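Local coordinates for ATP phosphoribosyltransferase regulatory subunit (Bacillus halodurans, PDB 3OD1), which is probably required, together with the HisG subunit, for the first step of histidine biosynthesis and may let histidine regulate that step by feedback, at residues B[14-19]-B[123-128]; B[80-85]-B[111-116]; B[161-166]-B[281-286]; B[222-227]-B[268-273]. One frame throughout, in Å; residues are numbered along the deposited sequence.

In the fold
All four contacts reach one large mixed sheet of a fold related to class II aminoacyl-tRNA synthetases. Contacts 1 and 2 form one cluster, their centres 10 Å apart: contact 2 is nested in the chain loop that contact 1 closes, Ala-124 O receives Arg-114 N, and both touch the second subunit. Contacts 3 and 4 form another, 9 Å between centres, with contact 4 nested inside contact 3 and Ile-165 O receiving Asp-268 N. The clusters do not touch; contacts 1 and 4, 32 Å between centres, lie on opposite sides of the chain's centre. Segments 80-85 and 111-116 probably correspond to parts near the substrate cleft of histidyl-tRNA synthetases; no ligand marks a site here.

Contact 1 (B[14-19]-B[123-128]); sequences FGMRDT and PAEFEQ
Gly-15 and Ala-124 meet at the tight end of this contact, where Ala-124 N gives a 3.0 Å hydrogen bond to Gly-15 O. A beta carbon on Gly-15 would lie 3.1 Å from Ala-124 CB, and it would also jam against the preceding carbonyl at these backbone angles. Next to it chi3 (107°) of the selenomethionine Met-16 turns CE onto Ala-124 CB at 3.6 Å. The Met-16 and Glu-125 side chains cross at about a right angle, SE lying 3.4 Å from OE1. Glu-125 N is buried here with no partner in the model. The 123-128 segment enters strand 125-134, the second strand of what looks like the motif 2 hairpin of class II synthetases, and Glu-125 OE2 bonds to Thr-50 of the second subunit. Toward solvent the join is looser. The exposed Arg-17 lays one guanidinium face over Pro-123 CB, which sits 3.3 Å above the plane, while NH1 reaches Glu-125 O at 3.0 Å through a bent bond (141°). Water 1 accepts from Arg-17 NE and lies in reach of Gly-15 O and Glu-125 O; water 2 accepts from Arg-17 N and lies near Glu-125 OE1, with more acceptors around each than it has protons.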
loop_
_atom_site.group_PDB
_atom_site.type_symbol
_atom_site.label_atom_id
_atom_site.label_comp_id
_atom_site.label_asym_id
_atom_site.label_seq_id
_atom_site.Cartn_x
_atom_site.Cartn_y
_atom_site.Cartn_z
ATOM N N PHE B 14 9.622 3.366 -17.253
ATOM C CA PHE B 14 8.552 2.953 -18.158
ATOM C C PHE B 14 7.489 2.108 -17.455
ATOM O O PHE B 14 7.810 1.179 -16.701
ATOM C CB PHE B 14 9.144 2.191 -19.345
ATOM C CG PHE B 14 8.174 1.968 -20.462
ATOM C CD1 PHE B 14 7.914 2.974 -21.384
ATOM C CD2 PHE B 14 7.517 0.759 -20.590
ATOM C CE1 PHE B 14 7.012 2.779 -22.415
ATOM C CE2 PHE B 14 6.612 0.553 -21.623
ATOM C CZ PHE B 14 6.360 1.569 -22.536
ATOM N N GLY B 15 6.222 2.444 -17.695
ATOM C CA GLY B 15 5.114 1.712 -17.113
ATOM C C GLY B 15 4.730 2.110 -15.692
ATOM O O GLY B 15 3.805 1.514 -15.122
HETATM N N MSE B 16 5.435 3.092 -15.115
HETATM C CA MSE B 16 5.118 3.581 -13.766
HETATM C C MSE B 16 4.163 4.766 -13.873
HETATM O O MSE B 16 4.179 5.487 -14.880
HETATM C CB MSE B 16 6.382 4.040 -13.021
HETATM C CG MSE B 16 7.395 2.959 -12.723
HETATM SE SE MSE B 16 6.720 1.543 -11.541
HETATM C CE MSE B 16 6.570 0.187 -12.916
ATOM N N ARG B 17 3.353 4.978 -12.831
ATOM C CA ARG B 17 2.338 6.026 -12.832
ATOM C C ARG B 17 2.187 6.640 -11.455
ATOM O O ARG B 17 2.218 5.929 -10.449
ATOM C CB ARG B 17 0.967 5.457 -13.234
ATOM C CG ARG B 17 0.899 4.783 -14.617
ATOM C CD ARG B 17 -0.434 4.033 -14.792
ATOM N NE ARG B 17 -0.601 2.996 -13.766
ATOM C CZ ARG B 17 -1.732 2.336 -13.508
ATOM N NH1 ARG B 17 -1.755 1.417 -12.549
ATOM N NH2 ARG B 17 -2.839 2.587 -14.197
ATOM N N ASP B 18 1.995 7.954 -11.410
ATOM C CA ASP B 18 1.676 8.635 -10.159
ATOM C C ASP B 18 0.184 8.497 -9.898
ATOM O O ASP B 18 -0.578 8.233 -10.824
ATOM C CB ASP B 18 2.051 10.109 -10.233
ATOM C CG ASP B 18 3.540 10.343 -10.115
ATOM O OD1 ASP B 18 4.201 9.598 -9.360
ATOM O OD2 ASP B 18 4.051 11.278 -10.774
ATOM N N THR B 19 -0.230 8.665 -8.645
ATOM C CA THR B 19 -1.654 8.707 -8.297
ATOM C C THR B 19 -1.985 10.057 -7.674
ATOM O O THR B 19 -1.634 10.327 -6.523
ATOM C CB THR B 19 -2.055 7.581 -7.307
ATOM O OG1 THR B 19 -1.630 6.309 -7.811
ATOM C CG2 THR B 19 -3.570 7.553 -7.082
ATOM N N PRO B 123 0.379 -0.543 -17.731
ATOM C CA PRO B 123 1.101 -0.278 -16.483
ATOM C C PRO B 123 1.842 -1.517 -15.985
ATOM O O PRO B 123 1.326 -2.631 -16.067
ATOM C CB PRO B 123 -0.020 0.097 -15.510
ATOM C CG PRO B 123 -1.228 -0.577 -16.053
ATOM C CD PRO B 123 -1.082 -0.508 -17.541
ATOM N N ALA B 124 3.056 -1.318 -15.489
ATOM C CA ALA B 124 3.843 -2.414 -14.947
ATOM C C ALA B 124 3.632 -2.541 -13.431
ATOM O O ALA B 124 4.261 -3.369 -12.774
ATOM C CB ALA B 124 5.297 -2.199 -15.257
ATOM N N GLU B 125 2.769 -1.693 -12.883
ATOM C CA GLU B 125 2.456 -1.714 -11.454
ATOM C C GLU B 125 1.001 -1.320 -11.278
ATOM O O GLU B 125 0.589 -0.274 -11.766
ATOM C CB GLU B 125 3.337 -0.717 -10.663
ATOM C CG GLU B 125 2.926 -0.661 -9.200
ATOM C CD GLU B 125 3.761 0.306 -8.345
ATOM O OE1 GLU B 125 4.550 1.098 -8.899
ATOM O OE2 GLU B 125 3.621 0.266 -7.109
ATOM N N PHE B 126 0.217 -2.139 -10.584
ATOM C CA PHE B 126 -1.200 -1.810 -10.390
ATOM C C PHE B 126 -1.748 -2.492 -9.148
ATOM O O PHE B 126 -1.246 -3.523 -8.729
ATOM C CB PHE B 126 -2.040 -2.180 -11.632
ATOM C CG PHE B 126 -1.991 -3.636 -11.984
ATOM C CD1 PHE B 126 -2.758 -4.556 -11.289
ATOM C CD2 PHE B 126 -1.176 -4.088 -13.006
ATOM C CE1 PHE B 126 -2.715 -5.915 -11.616
ATOM C CE2 PHE B 126 -1.125 -5.433 -13.337
ATOM C CZ PHE B 126 -1.895 -6.349 -12.642
ATOM N N GLU B 127 -2.772 -1.896 -8.560
ATOM C CA GLU B 127 -3.303 -2.375 -7.284
ATOM C C GLU B 127 -4.349 -3.478 -7.486
ATOM O O GLU B 127 -5.218 -3.387 -8.350
ATOM C CB GLU B 127 -3.903 -1.204 -6.483
ATOM C CG GLU B 127 -4.229 -1.539 -5.050
ATOM C CD GLU B 127 -4.529 -0.308 -4.209
ATOM O OE1 GLU B 127 -4.852 0.753 -4.789
ATOM O OE2 GLU B 127 -4.449 -0.413 -2.962
ATOM N N GLN B 128 -4.231 -4.539 -6.699
ATOM C CA GLN B 128 -5.168 -5.641 -6.790
ATOM C C GLN B 128 -5.661 -5.985 -5.401
ATOM O O GLN B 128 -4.905 -5.923 -4.421
ATOM C CB GLN B 128 -4.494 -6.846 -7.430
ATOM C CG GLN B 128 -5.421 -8.008 -7.692
ATOM C CD GLN B 128 -4.711 -9.113 -8.451
ATOM O OE1 GLN B 128 -4.207 -8.895 -9.555
ATOM N NE2 GLN B 128 -4.641 -10.300 -7.845
HETATM O O HOH W 1 1.876 1.792 -13.334
HETATM O O HOH W 2 3.324 2.836 -10.869
#

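Contact 2 (B[80-85]-B[111-116])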
loop_
_atom_site.group_PDB
_atom_site.type_symbol
_atom_site.label_atom_id
_atom_site.label_comp_id
_atom_site.label_asym_id
_atom_site.label_seq_id
_atom_site.Cartn_x
_atom_site.Cartn_y
_atom_site.Cartn_z
ATOM N N VAL B 80 11.854 -11.419 -8.293
ATOM C CA VAL B 80 10.761 -10.784 -9.000
ATOM C C VAL B 80 10.092 -9.777 -8.074
ATOM O O VAL B 80 10.070 -9.963 -6.856
ATOM C CB VAL B 80 9.703 -11.804 -9.489
ATOM C CG1 VAL B 80 10.333 -12.818 -10.418
ATOM C CG2 VAL B 80 9.036 -12.497 -8.313
ATOM N N LEU B 81 9.596 -8.690 -8.655
ATOM C CA LEU B 81 8.603 -7.866 -7.990
ATOM C C LEU B 81 7.339 -8.706 -8.035
ATOM O O LEU B 81 6.972 -9.209 -9.093
ATOM C CB LEU B 81 8.430 -6.538 -8.735
ATOM C CG LEU B 81 9.641 -5.595 -8.657
ATOM C CD1 LEU B 81 9.448 -4.294 -9.467
ATOM C CD2 LEU B 81 9.972 -5.263 -7.197
ATOM N N ARG B 82 6.683 -8.895 -6.896
ATOM C CA ARG B 82 5.595 -9.864 -6.837
ATOM C C ARG B 82 4.571 -9.711 -7.966
ATOM O O ARG B 82 3.967 -8.638 -8.165
ATOM C CB ARG B 82 4.901 -9.846 -5.489
ATOM C CG ARG B 82 4.365 -8.509 -5.152
ATOM C CD ARG B 82 3.256 -8.614 -4.151
ATOM N NE ARG B 82 2.792 -7.286 -3.789
ATOM C CZ ARG B 82 3.095 -6.681 -2.653
ATOM N NH1 ARG B 82 3.840 -7.299 -1.755
ATOM N NH2 ARG B 82 2.616 -5.475 -2.405
ATOM N N PRO B 83 4.372 -10.801 -8.714
ATOM C CA PRO B 83 3.432 -10.812 -9.831
ATOM C C PRO B 83 1.980 -10.949 -9.370
ATOM O O PRO B 83 1.063 -10.543 -10.093
ATOM C CB PRO B 83 3.877 -12.044 -10.644
ATOM C CG PRO B 83 4.572 -12.916 -9.660
ATOM C CD PRO B 83 5.260 -11.974 -8.720
ATOM N N ASP B 84 1.771 -11.526 -8.190
ATOM C CA ASP B 84 0.419 -11.781 -7.689
ATOM C C ASP B 84 0.469 -11.978 -6.172
ATOM O O ASP B 84 1.551 -12.060 -5.591
ATOM C CB ASP B 84 -0.161 -13.033 -8.354
ATOM C CG ASP B 84 0.611 -14.311 -7.978
ATOM O OD1 ASP B 84 1.743 -14.506 -8.461
ATOM O OD2 ASP B 84 0.102 -15.117 -7.181
HETATM N N MSE B 85 -0.690 -12.090 -5.531
HETATM C CA MSE B 85 -0.725 -12.348 -4.091
HETATM C C MSE B 85 -1.026 -13.806 -3.721
HETATM O O MSE B 85 -0.842 -14.208 -2.567
HETATM C CB MSE B 85 -1.702 -11.396 -3.389
HETATM C CG MSE B 85 -1.118 -9.972 -3.170
HETATM SE SE MSE B 85 0.546 -10.002 -2.133
HETATM C CE MSE B 85 -0.149 -10.646 -0.425
ATOM N N ASN B 111 -0.201 -3.719 -4.413
ATOM C CA ASN B 111 0.335 -3.526 -5.754
ATOM C C ASN B 111 1.047 -4.782 -6.225
ATOM O O ASN B 111 1.856 -5.369 -5.497
ATOM C CB ASN B 111 1.309 -2.358 -5.783
ATOM C CG ASN B 111 0.629 -1.026 -5.554
ATOM O OD1 ASN B 111 -0.588 -0.907 -5.651
ATOM N ND2 ASN B 111 1.420 -0.013 -5.253
ATOM N N VAL B 112 0.748 -5.188 -7.451
ATOM C CA VAL B 112 1.488 -6.258 -8.107
ATOM C C VAL B 112 2.116 -5.705 -9.379
ATOM O O VAL B 112 1.810 -4.580 -9.800
ATOM C CB VAL B 112 0.574 -7.477 -8.416
ATOM C CG1 VAL B 112 0.073 -8.086 -7.110
ATOM C CG2 VAL B 112 -0.599 -7.047 -9.263
ATOM N N TYR B 113 2.999 -6.490 -9.988
ATOM C CA TYR B 113 3.922 -5.945 -10.970
ATOM C C TYR B 113 4.021 -6.832 -12.204
ATOM O O TYR B 113 3.881 -8.049 -12.129
ATOM C CB TYR B 113 5.314 -5.739 -10.345
ATOM C CG TYR B 113 5.315 -4.876 -9.090
ATOM C CD1 TYR B 113 5.541 -3.504 -9.158
ATOM C CD2 TYR B 113 5.065 -5.434 -7.848
ATOM C CE1 TYR B 113 5.539 -2.713 -8.011
ATOM C CE2 TYR B 113 5.063 -4.665 -6.695
ATOM C CZ TYR B 113 5.300 -3.304 -6.783
ATOM O OH TYR B 113 5.269 -2.543 -5.638
ATOM N N ARG B 114 4.256 -6.192 -13.340
ATOM C CA ARG B 114 4.423 -6.874 -14.615
ATOM C C ARG B 114 5.718 -6.392 -15.249
ATOM O O ARG B 114 6.179 -5.276 -14.975
ATOM C CB ARG B 114 3.259 -6.543 -15.541
ATOM C CG ARG B 114 1.921 -7.004 -15.039
ATOM C CD ARG B 114 1.824 -8.503 -15.142
ATOM N NE ARG B 114 0.533 -8.987 -14.668
ATOM C CZ ARG B 114 0.319 -9.402 -13.429
ATOM N NH1 ARG B 114 1.316 -9.377 -12.555
ATOM N NH2 ARG B 114 -0.881 -9.825 -13.065
ATOM N N ALA B 115 6.311 -7.227 -16.100
ATOM C CA ALA B 115 7.521 -6.829 -16.805
ATOM C C ALA B 115 7.212 -5.585 -17.641
ATOM O O ALA B 115 6.115 -5.458 -18.183
ATOM C CB ALA B 115 8.027 -7.971 -17.689
ATOM N N GLN B 116 8.162 -4.658 -17.727
ATOM C CA GLN B 116 7.973 -3.455 -18.540
ATOM C C GLN B 116 7.970 -3.814 -20.031
ATOM O O GLN B 116 9.017 -4.090 -20.615
ATOM C CB GLN B 116 9.072 -2.428 -18.238
ATOM C CG GLN B 116 9.209 -2.111 -16.753
ATOM C CD GLN B 116 10.446 -1.294 -16.430
ATOM O OE1 GLN B 116 11.550 -1.834 -16.328
ATOM N NE2 GLN B 116 10.264 0.017 -16.248
HETATM O O HOH W 3 6.268 -9.482 -11.745
HETATM O O HOH W 4 -1.759 -10.477 -10.600
#
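Leu-81 packs against Tyr-113, its CB 3.5 Å from Tyr-113 CG and its CG over one face of the ring. Water 3 ties Leu-81 O to Tyr-113 O. Arg-82 then turns CG into the crowded position between its backbone N and carbonyl carbon (chi1 58°), and from there the chain runs extended to NE, which donates to Asn-111 O at 2.7 Å; NH2 adds a weak bond to the same oxygen. Arg-82 O receives Tyr-113 N and lies in the plane of the Tyr-113 ring, at its edge. An alanine at Arg-82 would probably leave Asn-111 O without these donors and open a gap beside Tyr-113 CD2. Pro-83 O is held by Arg-114 NH1 at 2.7 Å, in a nearly straight bond (168°) on a carbonyl lone pair; the same NH1 donates to Tyr-113 O, and water 4 links Arg-114 NH2 back to Pro-83 O. Asp-84 CA rests on Val-112 CG1 at 3.8 Å. Residues 81-85, LRPDM, probably correspond to the start of the LRPEGT element of histidyl-tRNA synthetases. The contact lies where strand 78-81 runs out beside the end of strand 104-113: Asp-84 OD2 caps Ala-87 N of helix 86-94 while OD1 bonds to Ser-61 OG, Phe-126 of strand 125-134 packs on Val-112, and Tyr-113 OH bonds to Thr-50 of the second subunit.

Contact 3 (B[161-166]-B[281-286])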
loop_
_atom_site.group_PDB
_atom_site.type_symbol
_atom_site.label_atom_id
_atom_site.label_comp_id
_atom_site.label_asym_id
_atom_site.label_seq_id
_atom_site.Cartn_x
_atom_site.Cartn_y
_atom_site.Cartn_z
ATOM N N PHE B 161 -23.777 -5.789 -13.289
ATOM C CA PHE B 161 -22.634 -6.553 -13.776
ATOM C C PHE B 161 -22.937 -8.042 -13.825
ATOM O O PHE B 161 -23.975 -8.489 -13.335
ATOM C CB PHE B 161 -21.405 -6.309 -12.901
ATOM C CG PHE B 161 -21.593 -6.696 -11.471
ATOM C CD1 PHE B 161 -21.159 -7.937 -11.007
ATOM C CD2 PHE B 161 -22.190 -5.818 -10.578
ATOM C CE1 PHE B 161 -21.313 -8.291 -9.674
ATOM C CE2 PHE B 161 -22.356 -6.167 -9.244
ATOM C CZ PHE B 161 -21.921 -7.406 -8.792
ATOM N N LYS B 162 -22.015 -8.804 -14.413
ATOM C CA LYS B 162 -22.189 -10.232 -14.594
ATOM C C LYS B 162 -20.904 -10.970 -14.255
ATOM O O LYS B 162 -19.811 -10.509 -14.572
ATOM C CB LYS B 162 -22.582 -10.549 -16.039
ATOM C CG LYS B 162 -24.044 -10.947 -16.243
ATOM C CD LYS B 162 -24.966 -9.735 -16.323
ATOM C CE LYS B 162 -26.092 -9.944 -17.339
ATOM N NZ LYS B 162 -25.600 -10.130 -18.747
ATOM N N VAL B 163 -21.054 -12.119 -13.608
ATOM C CA VAL B 163 -19.940 -13.019 -13.355
ATOM C C VAL B 163 -20.163 -14.273 -14.189
ATOM O O VAL B 163 -21.171 -14.966 -14.037
ATOM C CB VAL B 163 -19.853 -13.376 -11.874
ATOM C CG1 VAL B 163 -18.694 -14.357 -11.613
ATOM C CG2 VAL B 163 -19.692 -12.101 -11.063
ATOM N N ALA B 164 -19.246 -14.527 -15.106
ATOM C CA ALA B 164 -19.361 -15.675 -15.993
ATOM C C ALA B 164 -18.567 -16.826 -15.384
ATOM O O ALA B 164 -17.442 -16.637 -14.913
ATOM C CB ALA B 164 -18.833 -15.326 -17.369
ATOM N N ILE B 165 -19.163 -18.014 -15.379
ATOM C CA ILE B 165 -18.576 -19.165 -14.708
ATOM C C ILE B 165 -18.289 -20.261 -15.709
ATOM O O ILE B 165 -19.193 -20.676 -16.433
ATOM C CB ILE B 165 -19.547 -19.718 -13.648
ATOM C CG1 ILE B 165 -19.887 -18.618 -12.641
ATOM C CG2 ILE B 165 -18.963 -20.970 -12.979
ATOM C CD1 ILE B 165 -20.875 -19.031 -11.592
ATOM N N GLY B 166 -17.036 -20.721 -15.749
ATOM C CA GLY B 166 -16.650 -21.868 -16.557
ATOM C C GLY B 166 -16.121 -23.023 -15.717
ATOM O O GLY B 166 -16.145 -22.979 -14.483
ATOM N N VAL B 281 -13.545 -25.024 -11.255
ATOM C CA VAL B 281 -14.393 -23.850 -11.423
ATOM C C VAL B 281 -13.532 -22.624 -11.665
ATOM O O VAL B 281 -12.572 -22.392 -10.937
ATOM C CB VAL B 281 -15.244 -23.606 -10.174
ATOM C CG1 VAL B 281 -16.070 -22.337 -10.326
ATOM C CG2 VAL B 281 -16.134 -24.808 -9.896
ATOM N N VAL B 282 -13.875 -21.863 -12.703
ATOM C CA VAL B 282 -13.232 -20.586 -13.002
ATOM C C VAL B 282 -14.316 -19.554 -13.287
ATOM O O VAL B 282 -15.419 -19.907 -13.712
ATOM C CB VAL B 282 -12.266 -20.675 -14.217
ATOM C CG1 VAL B 282 -11.020 -21.441 -13.837
ATOM C CG2 VAL B 282 -12.956 -21.329 -15.428
ATOM N N PHE B 283 -14.005 -18.287 -13.027
ATOM C CA PHE B 283 -14.961 -17.214 -13.245
ATOM C C PHE B 283 -14.285 -15.877 -13.514
ATOM O O PHE B 283 -13.120 -15.669 -13.166
ATOM C CB PHE B 283 -15.944 -17.088 -12.075
ATOM C CG PHE B 283 -15.290 -16.939 -10.731
ATOM C CD1 PHE B 283 -15.007 -15.683 -10.217
ATOM C CD2 PHE B 283 -14.984 -18.057 -9.963
ATOM C CE1 PHE B 283 -14.409 -15.536 -8.968
ATOM C CE2 PHE B 283 -14.383 -17.915 -8.708
ATOM C CZ PHE B 283 -14.090 -16.656 -8.219
ATOM N N GLU B 284 -15.027 -14.977 -14.144
ATOM C CA GLU B 284 -14.555 -13.616 -14.326
ATOM C C GLU B 284 -15.725 -12.655 -14.334
ATOM O O GLU B 284 -16.827 -13.014 -14.759
ATOM C CB GLU B 284 -13.719 -13.492 -15.600
ATOM C CG GLU B 284 -14.482 -13.781 -16.855
ATOM C CD GLU B 284 -13.606 -13.699 -18.089
ATOM O OE1 GLU B 284 -12.361 -13.635 -17.948
ATOM O OE2 GLU B 284 -14.172 -13.697 -19.195
ATOM N N GLY B 285 -15.487 -11.437 -13.849
ATOM C CA GLY B 285 -16.545 -10.459 -13.712
ATOM C C GLY B 285 -16.378 -9.330 -14.702
ATOM O O GLY B 285 -15.253 -8.906 -14.977
ATOM N N TYR B 286 -17.503 -8.858 -15.234
ATOM C CA TYR B 286 -17.549 -7.759 -16.197
ATOM C C TYR B 286 -18.554 -6.720 -15.717
ATOM O O TYR B 286 -19.626 -7.075 -15.236
ATOM C CB TYR B 286 -18.017 -8.266 -17.571
ATOM C CG TYR B 286 -17.008 -9.144 -18.290
ATOM C CD1 TYR B 286 -16.034 -8.578 -19.108
ATOM C CD2 TYR B 286 -17.036 -10.530 -18.159
ATOM C CE1 TYR B 286 -15.106 -9.355 -19.755
ATOM C CE2 TYR B 286 -16.105 -11.328 -18.812
ATOM C CZ TYR B 286 -15.142 -10.728 -19.614
ATOM O OH TYR B 286 -14.198 -11.478 -20.286
#
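Val-163, Ile-165 and Phe-283 form the apolar centre, on one face of two antiparallel strands. Val-163 CG1 touches Phe-283 CB at 3.9 Å, the two side chains lying side by side and pointing the same way; Ile-165 CG2 and Val-281 CG1 repeat this at 4.2 Å. Phe-283 CB also lies 3.2 Å from Ala-164 O. Met-149 and Ile-146 of helix 139-155, with Leu-252 and Leu-256 of helix 240-258, cover this face. Further out the backbones join in the hydrogen-bonded pairs Lys-162 with Tyr-286, Ala-164 with Glu-284 and Gly-166 with Val-282, each making two bonds. The shortest is Gly-166 N to Val-282 O at 2.7 Å. In that last pair Val-282 N points nearly straight at Gly-166 O (176°) but stands well above the carbonyl plane. A beta carbon on Gly-166 would come within 3.4 Å of Val-282 CG2, so the strands pass closely there. The other face carries Ala-164, Val-282, Glu-284 and Tyr-286. Along it Tyr-286 OH donates to Glu-284 OE2 at 2.5 Å, a very short bond, and both side chains touch Pro-293. Strand 162-167 has strand 265-268 on its other flank, placing this pair in the interior of the synthetase-like sheet. The chemistry is thus divided: packing binds one face to helices and backbone bonds hold the strands, while the Tyr-286 to Glu-284 bond, whose modelled length is doubtful, runs along one strand and does not join the two.

Contact 4 (B[222-227]-B[268-273])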
loop_
_atom_site.group_PDB
_atom_site.type_symbol
_atom_site.label_atom_id
_atom_site.label_comp_id
_atom_site.label_asym_id
_atom_site.label_seq_id
_atom_site.Cartn_x
_atom_site.Cartn_y
_atom_site.Cartn_z
ATOM N N SER B 222 -21.067 -22.945 -28.141
ATOM C CA SER B 222 -22.418 -22.442 -27.935
ATOM C C SER B 222 -22.843 -22.462 -26.472
ATOM O O SER B 222 -23.896 -21.931 -26.134
ATOM C CB SER B 222 -23.421 -23.243 -28.770
ATOM O OG SER B 222 -23.532 -22.698 -30.072
ATOM N N LEU B 223 -22.037 -23.082 -25.611
ATOM C CA LEU B 223 -22.409 -23.253 -24.204
ATOM C C LEU B 223 -22.162 -21.972 -23.416
ATOM O O LEU B 223 -21.288 -21.912 -22.548
ATOM C CB LEU B 223 -21.648 -24.428 -23.582
ATOM C CG LEU B 223 -21.846 -25.776 -24.268
ATOM C CD1 LEU B 223 -20.903 -26.838 -23.696
ATOM C CD2 LEU B 223 -23.316 -26.221 -24.169
ATOM N N ARG B 224 -22.939 -20.945 -23.735
ATOM C CA ARG B 224 -22.764 -19.628 -23.150
ATOM C C ARG B 224 -24.138 -19.014 -22.957
ATOM O O ARG B 224 -24.806 -18.663 -23.932
ATOM C CB ARG B 224 -21.931 -18.739 -24.081
ATOM C CG ARG B 224 -20.715 -19.429 -24.686
ATOM C CD ARG B 224 -19.877 -18.462 -25.511
ATOM N NE ARG B 224 -19.079 -17.546 -24.689
ATOM C CZ ARG B 224 -19.107 -16.226 -24.818
ATOM N NH1 ARG B 224 -19.917 -15.680 -25.715
ATOM N NH2 ARG B 224 -18.344 -15.456 -24.041
ATOM N N GLY B 225 -24.568 -18.895 -21.705
ATOM C CA GLY B 225 -25.865 -18.320 -21.394
ATOM C C GLY B 225 -26.256 -18.468 -19.937
ATOM O O GLY B 225 -25.432 -18.300 -19.036
ATOM N N GLY B 226 -27.525 -18.787 -19.708
ATOM C CA GLY B 226 -28.061 -18.911 -18.366
ATOM C C GLY B 226 -27.922 -20.324 -17.838
ATOM O O GLY B 226 -27.233 -21.153 -18.433
ATOM N N ARG B 227 -28.591 -20.597 -16.720
ATOM C CA ARG B 227 -28.569 -21.914 -16.091
ATOM C C ARG B 227 -28.874 -23.031 -17.100
ATOM O O ARG B 227 -28.497 -24.188 -16.897
ATOM C CB ARG B 227 -29.575 -21.946 -14.934
ATOM C CG ARG B 227 -29.402 -23.090 -13.946
ATOM C CD ARG B 227 -30.712 -23.848 -13.767
ATOM N NE ARG B 227 -31.181 -23.912 -12.381
ATOM C CZ ARG B 227 -32.246 -23.261 -11.918
ATOM N NH1 ARG B 227 -32.957 -22.482 -12.724
ATOM N NH2 ARG B 227 -32.602 -23.389 -10.646
ATOM N N ASP B 268 -20.229 -19.603 -18.985
ATOM C CA ASP B 268 -19.443 -19.566 -20.210
ATOM C C ASP B 268 -18.449 -20.709 -20.201
ATOM O O ASP B 268 -17.314 -20.562 -19.747
ATOM C CB ASP B 268 -18.729 -18.226 -20.369
ATOM C CG ASP B 268 -17.881 -18.165 -21.628
ATOM O OD1 ASP B 268 -17.976 -19.090 -22.465
ATOM O OD2 ASP B 268 -17.122 -17.189 -21.782
ATOM N N LEU B 269 -18.893 -21.861 -20.693
ATOM C CA LEU B 269 -18.071 -23.056 -20.635
ATOM C C LEU B 269 -16.924 -23.004 -21.638
ATOM O O LEU B 269 -16.145 -23.938 -21.725
ATOM C CB LEU B 269 -18.923 -24.318 -20.818
ATOM C CG LEU B 269 -19.525 -24.864 -19.516
ATOM C CD1 LEU B 269 -20.244 -23.775 -18.757
ATOM C CD2 LEU B 269 -20.463 -26.051 -19.770
ATOM N N THR B 270 -16.795 -21.907 -22.385
ATOM C CA THR B 270 -15.619 -21.757 -23.244
ATOM C C THR B 270 -14.461 -21.125 -22.465
ATOM O O THR B 270 -13.343 -21.010 -22.971
ATOM C CB THR B 270 -15.903 -20.901 -24.494
ATOM O OG1 THR B 270 -16.011 -19.529 -24.122
ATOM C CG2 THR B 270 -17.190 -21.365 -25.176
ATOM N N LEU B 271 -14.734 -20.736 -21.227
ATOM C CA LEU B 271 -13.779 -19.941 -20.459
ATOM C C LEU B 271 -12.546 -20.749 -20.076
ATOM O O LEU B 271 -12.648 -21.753 -19.377
ATOM C CB LEU B 271 -14.449 -19.373 -19.205
ATOM C CG LEU B 271 -13.628 -18.388 -18.370
ATOM C CD1 LEU B 271 -13.351 -17.100 -19.154
ATOM C CD2 LEU B 271 -14.347 -18.087 -17.068
ATOM N N VAL B 272 -11.387 -20.310 -20.556
ATOM C CA VAL B 272 -10.106 -20.881 -20.165
ATOM C C VAL B 272 -9.223 -19.732 -19.677
ATOM O O VAL B 272 -8.810 -18.882 -20.469
ATOM C CB VAL B 272 -9.412 -21.579 -21.354
ATOM C CG1 VAL B 272 -7.965 -21.984 -20.986
ATOM C CG2 VAL B 272 -10.227 -22.787 -21.840
ATOM N N LEU B 273 -8.950 -19.680 -18.376
ATOM C CA LEU B 273 -8.236 -18.525 -17.815
ATOM C C LEU B 273 -6.723 -18.702 -17.897
ATOM O O LEU B 273 -5.965 -17.750 -17.750
ATOM C CB LEU B 273 -8.663 -18.266 -16.359
ATOM C CG LEU B 273 -10.063 -17.701 -16.042
ATOM C CD1 LEU B 273 -10.225 -17.496 -14.537
ATOM C CD2 LEU B 273 -10.310 -16.385 -16.757
#
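Asp-268 sets CG anti to its backbone N (chi1 179°), bringing its carboxylate alongside Arg-224, whose chi3 (75°) swings NE toward OD1; the guanidinium then grips the carboxylate side-on. NE meets OD1 at 2.9 Å and NH2 meets OD2 at 3.1 Å, a two-nitrogen salt bridge. The flat groups stand 76° apart, and both nitrogens come to the oxygens from above the carboxylate. Within the 268-273 segment Thr-270 adds two donors to OD1, its backbone N at 3.1 Å, which makes an Asx turn, and OG1 at 2.6 Å on the syn side. The Thr-270 hydroxyl is also bonded to Tyr-197 OH. Behind the charges Leu-269 N donates to Leu-223 O at 3.0 Å, and the two leucines touch CB to CB at 3.9 Å, with Tyr-170 of helix 168-179 and Ala-233 of helix 228-234 around them. Leu-223 centres an inverse gamma turn and Asp-268 opens a type I turn; Arg-224 and Asp-268 form an antiparallel non-hydrogen-bonded pair, and the turns meet at the edge of the large sheet, where 224-225 is an outermost strand. An alanine at Asp-268 would probably leave the Arg-224 charge without its mate and Thr-270 N and OG1 without this shared acceptor, undoing the Asx turn. Three donors on OD1, one from a guanidinium, are likely to stabilise the negative charge of this buried carboxylate and lower its pKa.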